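Local coordinates for sulfur oxygenase/reductase (Halothiobacillus neapolitanus, PDB 6QPA), which probably carries out combined oxygenation and reduction of sulfur, using an iron ion held by a facial triad of protein side chains, at residues 91-96 with 229-234; 6-11 with 77-82; 130-135 with 152-157. One frame throughout, in Å; residues are numbered along the deposited sequence.

Contact 2 closes first along the chain and pairs two strands of the large antiparallel sheet. Strand 74-82 then runs into helix 85-94, which leads into contact 1. Contact 3 is nested inside the long loop that contact 1 closes. The centres of contacts 1 and 2 are about 18 Å apart, and the two touch where Met91 packs on Trp82. Both border the iron site, contact 2 from the sheet and contact 1 from the helix that carries His92. Contact 3 joins a separate pair of short parallel strands. Its centre is about 22 Å from that of contact 2 and about 37 Å from that of contact 1, and it lies where other subunits meet this chain.

Contact 1 (91-96 with 229-234); sequences MHHDNF and PEYNTN
His93 and Phe96 both meet the ring of Tyr231, which reaches in from the loop 229-234. His92 comes first on the helical side. Its ring leads away from the loop to the iron, which its NE2 binds. His93 follows. Its CG is anti to the backbone N (chi1 169°), which sets the imidazole beside the carbonyl carbon, with ND1 over the centre of the Tyr231 ring, 3.4 Å above the plane. The pair is T-shaped, with the His93 edge toward the Tyr231 face and the planes at 89°. CB of His93 adds an off-centre CH-pi contact, 4.1 Å from the centroid of the Tyr231 ring. The three rings form an aromatic cluster beside the end of helix 85-94. That helix also carries His88 in an HExxH pattern, and His88, His92 and Glu116 hold the iron. Phe96 opens the next helix, and its CB is directed toward the loop. Here Tyr231 gives its edge to the Phe96 face, with centroids 5.6 Å apart. The closest carbons are Phe96 CD1 and Tyr231 CD2, at 3.8 Å. An alanine in place of Tyr231 removes the ring beyond CB, and would probably leave ND1 of His93 without the face beneath it and the Phe96 face without the edge that meets it. The far rim of Phe96 meets the backbone instead: CE2 lies 3.4 Å from Pro229 O, near the ring plane. The same CE2 is 4.3 Å from CG of Pro229, whose ring also packs on Phe100 of helix 96-101.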
loop_
_atom_site.group_PDB
_atom_site.type_symbol
_atom_site.label_atom_id
_atom_site.label_comp_id
_atom_site.label_asym_id
_atom_site.label_seq_id
_atom_site.Cartn_x
_atom_site.Cartn_y
_atom_site.Cartn_z
ATOM N N MET A 91 18.766 59.835 -22.807
ATOM C CA MET A 91 18.272 58.525 -23.209
ATOM C C MET A 91 16.917 58.241 -22.569
ATOM O O MET A 91 15.975 57.831 -23.255
ATOM C CB MET A 91 19.299 57.449 -22.849
ATOM C CG MET A 91 18.945 56.032 -23.333
ATOM S SD MET A 91 17.705 55.188 -22.298
ATOM C CE MET A 91 18.458 55.307 -20.655
ATOM N N HIS A 92 16.795 58.466 -21.251
ATOM C CA HIS A 92 15.507 58.271 -20.582
ATOM C C HIS A 92 14.417 59.148 -21.187
ATOM O O HIS A 92 13.266 58.722 -21.314
ATOM C CB HIS A 92 15.613 58.576 -19.087
ATOM C CG HIS A 92 15.889 57.380 -18.236
ATOM N ND1 HIS A 92 14.992 56.344 -18.103
ATOM C CD2 HIS A 92 16.940 57.076 -17.438
ATOM C CE1 HIS A 92 15.490 55.437 -17.280
ATOM N NE2 HIS A 92 16.672 55.857 -16.862
ATOM N N HIS A 93 14.751 60.385 -21.542
ATOM C CA HIS A 93 13.767 61.260 -22.156
ATOM C C HIS A 93 13.378 60.762 -23.540
ATOM O O HIS A 93 12.191 60.648 -23.859
ATOM C CB HIS A 93 14.309 62.691 -22.230
ATOM C CG HIS A 93 13.462 63.589 -23.072
ATOM N ND1 HIS A 93 12.381 64.284 -22.571
ATOM C CD2 HIS A 93 13.516 63.875 -24.394
ATOM C CE1 HIS A 93 11.815 64.966 -23.545
ATOM N NE2 HIS A 93 12.479 64.732 -24.661
ATOM N N ASP A 94 14.373 60.463 -24.379
ATOM C CA ASP A 94 14.108 60.087 -25.758
ATOM C C ASP A 94 13.378 58.755 -25.870
ATOM O O ASP A 94 12.708 58.514 -26.876
ATOM C CB ASP A 94 15.417 60.035 -26.558
ATOM C CG ASP A 94 16.063 61.417 -26.752
ATOM O OD1 ASP A 94 15.440 62.450 -26.434
ATOM O OD2 ASP A 94 17.211 61.464 -27.241
ATOM N N ASN A 95 13.497 57.879 -24.879
ATOM C CA ASN A 95 12.873 56.569 -24.946
ATOM C C ASN A 95 11.856 56.402 -23.825
ATOM O O ASN A 95 11.588 55.284 -23.369
ATOM C CB ASN A 95 13.941 55.480 -24.893
ATOM C CG ASN A 95 14.977 55.630 -26.000
ATOM O OD1 ASN A 95 16.109 56.029 -25.742
ATOM N ND2 ASN A 95 14.594 55.318 -27.230
ATOM N N PHE A 96 11.280 57.515 -23.372
ATOM C CA PHE A 96 10.486 57.477 -22.150
ATOM C C PHE A 96 9.281 56.545 -22.290
ATOM O O PHE A 96 8.979 55.764 -21.380
ATOM C CB PHE A 96 10.048 58.886 -21.756
ATOM C CG PHE A 96 9.323 58.928 -20.439
ATOM C CD1 PHE A 96 10.008 58.736 -19.252
ATOM C CD2 PHE A 96 7.949 59.104 -20.392
ATOM C CE1 PHE A 96 9.345 58.753 -18.037
ATOM C CE2 PHE A 96 7.277 59.120 -19.185
ATOM C CZ PHE A 96 7.975 58.945 -18.005
ATOM N N PRO A 229 2.519 58.333 -18.831
ATOM C CA PRO A 229 2.374 59.749 -18.475
ATOM C C PRO A 229 3.300 60.610 -19.321
ATOM O O PRO A 229 4.176 60.115 -20.030
ATOM C CB PRO A 229 2.774 59.790 -16.996
ATOM C CG PRO A 229 3.728 58.647 -16.847
ATOM C CD PRO A 229 3.209 57.561 -17.781
ATOM N N GLU A 230 3.075 61.921 -19.254
ATOM C CA GLU A 230 4.018 62.878 -19.825
ATOM C C GLU A 230 5.335 62.880 -19.052
ATOM O O GLU A 230 5.364 62.699 -17.833
ATOM C CB GLU A 230 3.416 64.286 -19.831
ATOM C CG GLU A 230 2.238 64.457 -20.769
ATOM C CD GLU A 230 2.581 64.069 -22.199
ATOM O OE1 GLU A 230 2.042 63.053 -22.689
ATOM O OE2 GLU A 230 3.417 64.762 -22.823
ATOM N N TYR A 231 6.432 63.076 -19.775
ATOM C CA TYR A 231 7.737 63.238 -19.152
ATOM C C TYR A 231 7.729 64.496 -18.285
ATOM O O TYR A 231 7.700 65.615 -18.806
ATOM C CB TYR A 231 8.810 63.290 -20.244
ATOM C CG TYR A 231 10.225 63.491 -19.767
ATOM C CD1 TYR A 231 10.736 64.768 -19.568
ATOM C CD2 TYR A 231 11.063 62.394 -19.512
ATOM C CE1 TYR A 231 12.061 64.956 -19.117
ATOM C CE2 TYR A 231 12.369 62.573 -19.079
ATOM C CZ TYR A 231 12.860 63.863 -18.878
ATOM O OH TYR A 231 14.152 64.049 -18.442
ATOM N N ASN A 232 7.749 64.325 -16.965
ATOM C CA ASN A 232 7.701 65.460 -16.055
ATOM C C ASN A 232 8.018 64.978 -14.646
ATOM O O ASN A 232 7.808 63.806 -14.315
ATOM C CB ASN A 232 6.345 66.164 -16.109
ATOM C CG ASN A 232 6.405 67.612 -15.572
ATOM O OD1 ASN A 232 7.470 68.162 -15.345
ATOM N ND2 ASN A 232 5.253 68.213 -15.384
ATOM N N THR A 233 8.593 65.874 -13.841
ATOM C CA THR A 233 9.002 65.540 -12.479
ATOM C C THR A 233 8.722 66.741 -11.585
ATOM O O THR A 233 8.321 67.804 -12.059
ATOM C CB THR A 233 10.496 65.170 -12.393
ATOM O OG1 THR A 233 11.281 66.332 -12.666
ATOM C CG2 THR A 233 10.886 64.072 -13.377
ATOM N N ASN A 234 8.973 66.585 -10.282
ATOM C CA ASN A 234 8.905 67.743 -9.397
ATOM C C ASN A 234 10.026 68.739 -9.678
ATOM O O ASN A 234 10.048 69.817 -9.084
ATOM C CB ASN A 234 8.929 67.293 -7.927
ATOM C CG ASN A 234 7.609 66.662 -7.481
ATOM O OD1 ASN A 234 6.554 66.933 -8.062
ATOM N ND2 ASN A 234 7.665 65.804 -6.460
#

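Contact 2 (6-11 with 77-82); sequences PIIAIN and FQYTVW
Ile10 and Tyr79 face each other across a non-hydrogen-bonded antiparallel pair, with their side chains side by side and pointing the same way. From CB of Ile10 the side chain forks. CG2 goes anti to the backbone N and touches CD2 of Phe77 at 3.9 Å. CG1 goes anti to the carbonyl carbon (chi1 -58°) and lies 3.8 Å from CD1 of Tyr79. The chain then continues extended, and CD1 of Ile10 ends over the Tyr79 face, 4.2 Å from the ring centroid, in a CH-pi contact. The hydroxyl of Tyr79 bonds to His256. Ile8 meets the same tyrosine at the base of its side chain, with CG2 3.8 Å from CB of Tyr79. These strands, 7-15 and 74-82, are neighbours in the large antiparallel sheet of this family, which belongs to the dimeric alpha-beta barrel clan. Strand 110-125 flanks the first of them, and strand 42-53 flanks the second. Between the two, paired backbone bonds join Ile7 with Trp82, Ala9 with Thr80 and Asn11 with Gln78. The sheet face bearing Ala9, Thr80 and Trp82 borders the iron site. On it, NE1 of Trp82 donates to OG1 of Thr80 at 2.8 Å, with the oxygen near the indole plane. This bond helps fix the turn of the indole, whose ring meets that of the iron ligand His88. A water lies 2.6 Å from OG1 of Thr80 in a hydrogen bond. It may also donate to Ala9 O, which already accepts the N-H of Thr80. CB of Ala9 lies 3.7 Å from OG1 of Thr80, and the same methyl is about 4 Å from the nearest side-chain atom of the iron ligand Glu116.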
loop_
_atom_site.group_PDB
_atom_site.type_symbol
_atom_site.label_atom_id
_atom_site.label_comp_id
_atom_site.label_asym_id
_atom_site.label_seq_id
_atom_site.Cartn_x
_atom_site.Cartn_y
_atom_site.Cartn_z
ATOM N N PRO A 6 33.973 57.828 -16.425
ATOM C CA PRO A 6 32.531 57.776 -16.696
ATOM C C PRO A 6 31.717 57.900 -15.420
ATOM O O PRO A 6 32.211 57.763 -14.298
ATOM C CB PRO A 6 32.345 56.412 -17.366
ATOM C CG PRO A 6 33.453 55.575 -16.819
ATOM C CD PRO A 6 34.625 56.522 -16.642
ATOM N N ILE A 7 30.431 58.131 -15.630
ATOM C CA ILE A 7 29.415 58.213 -14.593
ATOM C C ILE A 7 28.677 56.878 -14.562
ATOM O O ILE A 7 28.383 56.300 -15.615
ATOM C CB ILE A 7 28.451 59.382 -14.912
ATOM C CG1 ILE A 7 29.181 60.732 -14.906
ATOM C CG2 ILE A 7 27.244 59.389 -14.012
ATOM C CD1 ILE A 7 30.000 60.973 -13.702
ATOM N N ILE A 8 28.335 56.396 -13.376
ATOM C CA ILE A 8 27.605 55.141 -13.262
ATOM C C ILE A 8 26.291 55.451 -12.580
ATOM O O ILE A 8 26.277 55.994 -11.469
ATOM C CB ILE A 8 28.385 54.066 -12.490
ATOM C CG1 ILE A 8 29.740 53.822 -13.145
ATOM C CG2 ILE A 8 27.607 52.708 -12.512
ATOM C CD1 ILE A 8 30.530 52.712 -12.467
ATOM N N ALA A 9 25.191 55.147 -13.261
ATOM C CA ALA A 9 23.875 55.166 -12.646
ATOM C C ALA A 9 23.557 53.760 -12.165
ATOM O O ALA A 9 23.717 52.787 -12.915
ATOM C CB ALA A 9 22.802 55.676 -13.621
ATOM N N ILE A 10 23.169 53.638 -10.901
ATOM C CA ILE A 10 22.849 52.338 -10.325
ATOM C C ILE A 10 21.368 52.321 -10.026
ATOM O O ILE A 10 20.913 52.955 -9.071
ATOM C CB ILE A 10 23.669 52.025 -9.069
ATOM C CG1 ILE A 10 25.154 52.085 -9.418
ATOM C CG2 ILE A 10 23.265 50.641 -8.550
ATOM C CD1 ILE A 10 26.109 51.815 -8.228
ATOM N N ASN A 11 20.614 51.591 -10.843
ATOM C CA ASN A 11 19.198 51.380 -10.598
ATOM C C ASN A 11 19.066 50.293 -9.535
ATOM O O ASN A 11 19.407 49.131 -9.781
ATOM C CB ASN A 11 18.499 50.991 -11.898
ATOM C CG ASN A 11 17.013 51.079 -11.791
ATOM O OD1 ASN A 11 16.383 50.240 -11.160
ATOM N ND2 ASN A 11 16.432 52.111 -12.403
ATOM N N PHE A 77 20.545 45.186 -8.765
ATOM C CA PHE A 77 21.229 46.432 -9.094
ATOM C C PHE A 77 21.629 46.385 -10.554
ATOM O O PHE A 77 22.319 45.452 -10.975
ATOM C CB PHE A 77 22.499 46.639 -8.261
ATOM C CG PHE A 77 22.260 47.041 -6.832
ATOM C CD1 PHE A 77 21.038 46.838 -6.218
ATOM C CD2 PHE A 77 23.290 47.630 -6.100
ATOM C CE1 PHE A 77 20.837 47.201 -4.891
ATOM C CE2 PHE A 77 23.100 48.009 -4.780
ATOM C CZ PHE A 77 21.861 47.791 -4.170
ATOM N N GLN A 78 21.240 47.390 -11.313
ATOM C CA GLN A 78 21.648 47.488 -12.709
ATOM C C GLN A 78 22.563 48.700 -12.841
ATOM O O GLN A 78 22.119 49.834 -12.657
ATOM C CB GLN A 78 20.436 47.580 -13.642
ATOM C CG GLN A 78 19.621 46.279 -13.748
ATOM C CD GLN A 78 18.322 46.411 -14.561
ATOM O OE1 GLN A 78 17.588 47.390 -14.435
ATOM N NE2 GLN A 78 18.045 45.416 -15.402
ATOM N N TYR A 79 23.847 48.467 -13.100
ATOM C CA TYR A 79 24.730 49.567 -13.463
ATOM C C TYR A 79 24.493 49.917 -14.914
ATOM O O TYR A 79 24.541 49.037 -15.769
ATOM C CB TYR A 79 26.213 49.218 -13.328
ATOM C CG TYR A 79 26.762 48.913 -11.964
ATOM C CD1 TYR A 79 25.938 48.617 -10.891
ATOM C CD2 TYR A 79 28.138 48.890 -11.767
ATOM C CE1 TYR A 79 26.467 48.317 -9.652
ATOM C CE2 TYR A 79 28.684 48.599 -10.536
ATOM C CZ TYR A 79 27.852 48.309 -9.477
ATOM O OH TYR A 79 28.419 48.008 -8.250
ATOM N N THR A 80 24.287 51.189 -15.208
ATOM C CA THR A 80 24.466 51.678 -16.566
ATOM C C THR A 80 25.535 52.752 -16.526
ATOM O O THR A 80 25.569 53.567 -15.603
ATOM C CB THR A 80 23.170 52.219 -17.205
ATOM O OG1 THR A 80 22.606 53.222 -16.368
ATOM C CG2 THR A 80 22.150 51.066 -17.413
ATOM N N VAL A 81 26.446 52.690 -17.484
ATOM C CA VAL A 81 27.669 53.484 -17.482
ATOM C C VAL A 81 27.613 54.471 -18.646
ATOM O O VAL A 81 27.272 54.093 -19.778
ATOM C CB VAL A 81 28.893 52.554 -17.549
ATOM C CG1 VAL A 81 30.192 53.342 -17.384
ATOM C CG2 VAL A 81 28.741 51.457 -16.447
ATOM N N TRP A 82 27.945 55.732 -18.367
ATOM C CA TRP A 82 27.632 56.851 -19.248
ATOM C C TRP A 82 28.814 57.799 -19.360
ATOM O O TRP A 82 29.578 57.979 -18.406
ATOM C CB TRP A 82 26.421 57.653 -18.722
ATOM C CG TRP A 82 25.224 56.804 -18.619
ATOM C CD1 TRP A 82 24.808 56.083 -17.526
ATOM C CD2 TRP A 82 24.313 56.511 -19.670
ATOM N NE1 TRP A 82 23.664 55.390 -17.836
ATOM C CE2 TRP A 82 23.346 55.624 -19.150
ATOM C CE3 TRP A 82 24.205 56.924 -21.006
ATOM C CZ2 TRP A 82 22.281 55.140 -19.924
ATOM C CZ3 TRP A 82 23.141 56.448 -21.773
ATOM C CH2 TRP A 82 22.193 55.574 -21.225
HETATM O O HOH W 1 21.183 52.178 -14.464
#

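Contact 3 (130-135 with 152-157); sequences MSMTDV and VALSSQ
Met130 and Leu154 form a parallel beta bridge, and their side chains diverge from it. The N-H of Met130 donates to Ala153 O at 2.9 Å. Its carbonyl accepts from Ser155 N at 2.8 Å, with the donor tilted 21° from the carbonyl plane. CA of Leu154 adds a CA-H...O contact to Met130 O at 3.2 Å. Strands 129-130 and 153-154 make a separate two-stranded sheet, and helix 135-144 lies between them in the chain. Past the bridge the backbones part. Residues 132-134 turn into a 3-10 segment, while Leu154 to Gln157 form a type II turn closed by Gln157 N and Leu154 O.

Leu154 packs on the start of the 3-10 segment. Its CD2 rests 3.7 Å from the backbone N of Met132. The Met132 chain bends at chi2 (-71°), which turns SD out of the extended line, and CE beyond it touches CD1 of Leu154 at 3.9 Å. Another apolar contact is Val135 against Val152. The two cross at about a right angle, and CG2 of Val135 lies 4.2 Å from both CG1 and CG2 of Val152. CG of Met130 also meets CG1 of Val152, at 4.3 Å. Pro136 of the fourth subunit packs on both valines.

Asp134 ties the 3-10 segment back to its start. Its OD2 receives the N-H of Ser131 at 3.0 Å, from above the carboxylate plane. OD2 also accepts from Gly192 N of the third subunit, and OD1 forms a salt bridge with Lys151 of that subunit. The negative charge is thus shared between a backbone N-H of its own chain and two groups of a neighbour, which would probably favour the ionised form of the carboxylate.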
loop_
_atom_site.group_PDB
_atom_site.type_symbol
_atom_site.label_atom_id
_atom_site.label_comp_id
_atom_site.label_asym_id
_atom_site.label_seq_id
_atom_site.Cartn_x
_atom_site.Cartn_y
_atom_site.Cartn_z
ATOM N N MET A 130 36.608 38.653 -19.244
ATOM C CA MET A 130 37.038 37.713 -20.274
ATOM C C MET A 130 36.508 36.340 -19.911
ATOM O O MET A 130 35.815 36.162 -18.906
ATOM C CB MET A 130 38.562 37.680 -20.416
ATOM C CG MET A 130 39.262 37.267 -19.113
ATOM S SD MET A 130 41.075 37.243 -19.222
ATOM C CE MET A 130 41.457 38.978 -19.063
ATOM N N SER A 131 36.838 35.367 -20.737
ATOM C CA SER A 131 36.497 33.996 -20.418
ATOM C C SER A 131 37.771 33.159 -20.381
ATOM O O SER A 131 38.856 33.627 -20.751
ATOM C CB SER A 131 35.481 33.447 -21.419
ATOM O OG SER A 131 36.140 33.130 -22.623
ATOM N N MET A 132 37.616 31.917 -19.907
ATOM C CA MET A 132 38.739 30.982 -19.788
ATOM C C MET A 132 39.483 30.806 -21.111
ATOM O O MET A 132 40.719 30.775 -21.141
ATOM C CB MET A 132 38.245 29.615 -19.295
ATOM C CG MET A 132 37.783 29.538 -17.847
ATOM S SD MET A 132 39.138 29.652 -16.648
ATOM C CE MET A 132 38.385 28.945 -15.175
ATOM N N THR A 133 38.746 30.614 -22.210
ATOM C CA THR A 133 39.414 30.382 -23.486
ATOM C C THR A 133 40.108 31.631 -24.017
ATOM O O THR A 133 40.865 31.529 -24.993
ATOM C CB THR A 133 38.426 29.823 -24.528
ATOM O OG1 THR A 133 37.285 30.671 -24.628
ATOM C CG2 THR A 133 37.972 28.412 -24.140
ATOM N N ASP A 134 39.887 32.797 -23.392
ATOM C CA ASP A 134 40.635 34.007 -23.720
ATOM C C ASP A 134 41.959 34.115 -22.970
ATOM O O ASP A 134 42.814 34.932 -23.344
ATOM C CB ASP A 134 39.811 35.258 -23.401
ATOM C CG ASP A 134 38.484 35.293 -24.148
ATOM O OD1 ASP A 134 38.432 34.785 -25.281
ATOM O OD2 ASP A 134 37.494 35.829 -23.605
ATOM N N VAL A 135 42.147 33.345 -21.906
ATOM C CA VAL A 135 43.255 33.625 -20.991
ATOM C C VAL A 135 44.623 33.418 -21.650
ATOM O O VAL A 135 45.509 34.270 -21.469
ATOM C CB VAL A 135 43.078 32.827 -19.689
ATOM C CG1 VAL A 135 44.322 32.930 -18.808
ATOM C CG2 VAL A 135 41.863 33.381 -18.958
ATOM N N VAL A 152 42.055 37.543 -13.406
ATOM C CA VAL A 152 41.077 37.018 -14.363
ATOM C C VAL A 152 39.668 37.291 -13.847
ATOM O O VAL A 152 39.250 36.717 -12.838
ATOM C CB VAL A 152 41.280 35.525 -14.640
ATOM C CG1 VAL A 152 40.168 35.044 -15.554
ATOM C CG2 VAL A 152 42.630 35.298 -15.303
ATOM N N ALA A 153 38.933 38.167 -14.552
ATOM C CA ALA A 153 37.537 38.505 -14.231
ATOM C C ALA A 153 36.645 37.778 -15.234
ATOM O O ALA A 153 36.480 38.231 -16.369
ATOM C CB ALA A 153 37.299 40.021 -14.268
ATOM N N LEU A 154 36.088 36.636 -14.827
ATOM C CA LEU A 154 35.334 35.788 -15.745
ATOM C C LEU A 154 33.953 36.383 -15.990
ATOM O O LEU A 154 33.204 36.639 -15.040
ATOM C CB LEU A 154 35.219 34.361 -15.206
ATOM C CG LEU A 154 36.556 33.612 -15.149
ATOM C CD1 LEU A 154 36.363 32.246 -14.517
ATOM C CD2 LEU A 154 37.176 33.465 -16.520
ATOM N N SER A 155 33.630 36.600 -17.266
ATOM C CA SER A 155 32.347 37.175 -17.679
ATOM C C SER A 155 31.190 36.355 -17.127
ATOM O O SER A 155 31.121 35.145 -17.352
ATOM C CB SER A 155 32.279 37.233 -19.206
ATOM O OG SER A 155 31.082 37.857 -19.638
ATOM N N SER A 156 30.302 37.017 -16.380
ATOM C CA SER A 156 29.125 36.389 -15.777
ATOM C C SER A 156 29.461 35.143 -14.954
ATOM O O SER A 156 28.628 34.244 -14.845
ATOM C CB SER A 156 28.093 36.025 -16.858
ATOM O OG SER A 156 27.577 37.178 -17.487
ATOM N N GLN A 157 30.663 35.069 -14.375
ATOM C CA GLN A 157 31.110 33.884 -13.629
ATOM C C GLN A 157 32.038 34.291 -12.481
ATOM O O GLN A 157 33.153 33.782 -12.346
ATOM C CB GLN A 157 31.835 32.879 -14.529
ATOM C CG GLN A 157 30.974 32.050 -15.469
ATOM C CD GLN A 157 31.810 31.183 -16.444
ATOM O OE1 GLN A 157 33.003 30.918 -16.216
ATOM N NE2 GLN A 157 31.171 30.735 -17.529
HETATM O O HOH W 2 33.277 33.797 -18.692
HETATM O O HOH W 3 34.970 31.079 -18.928
#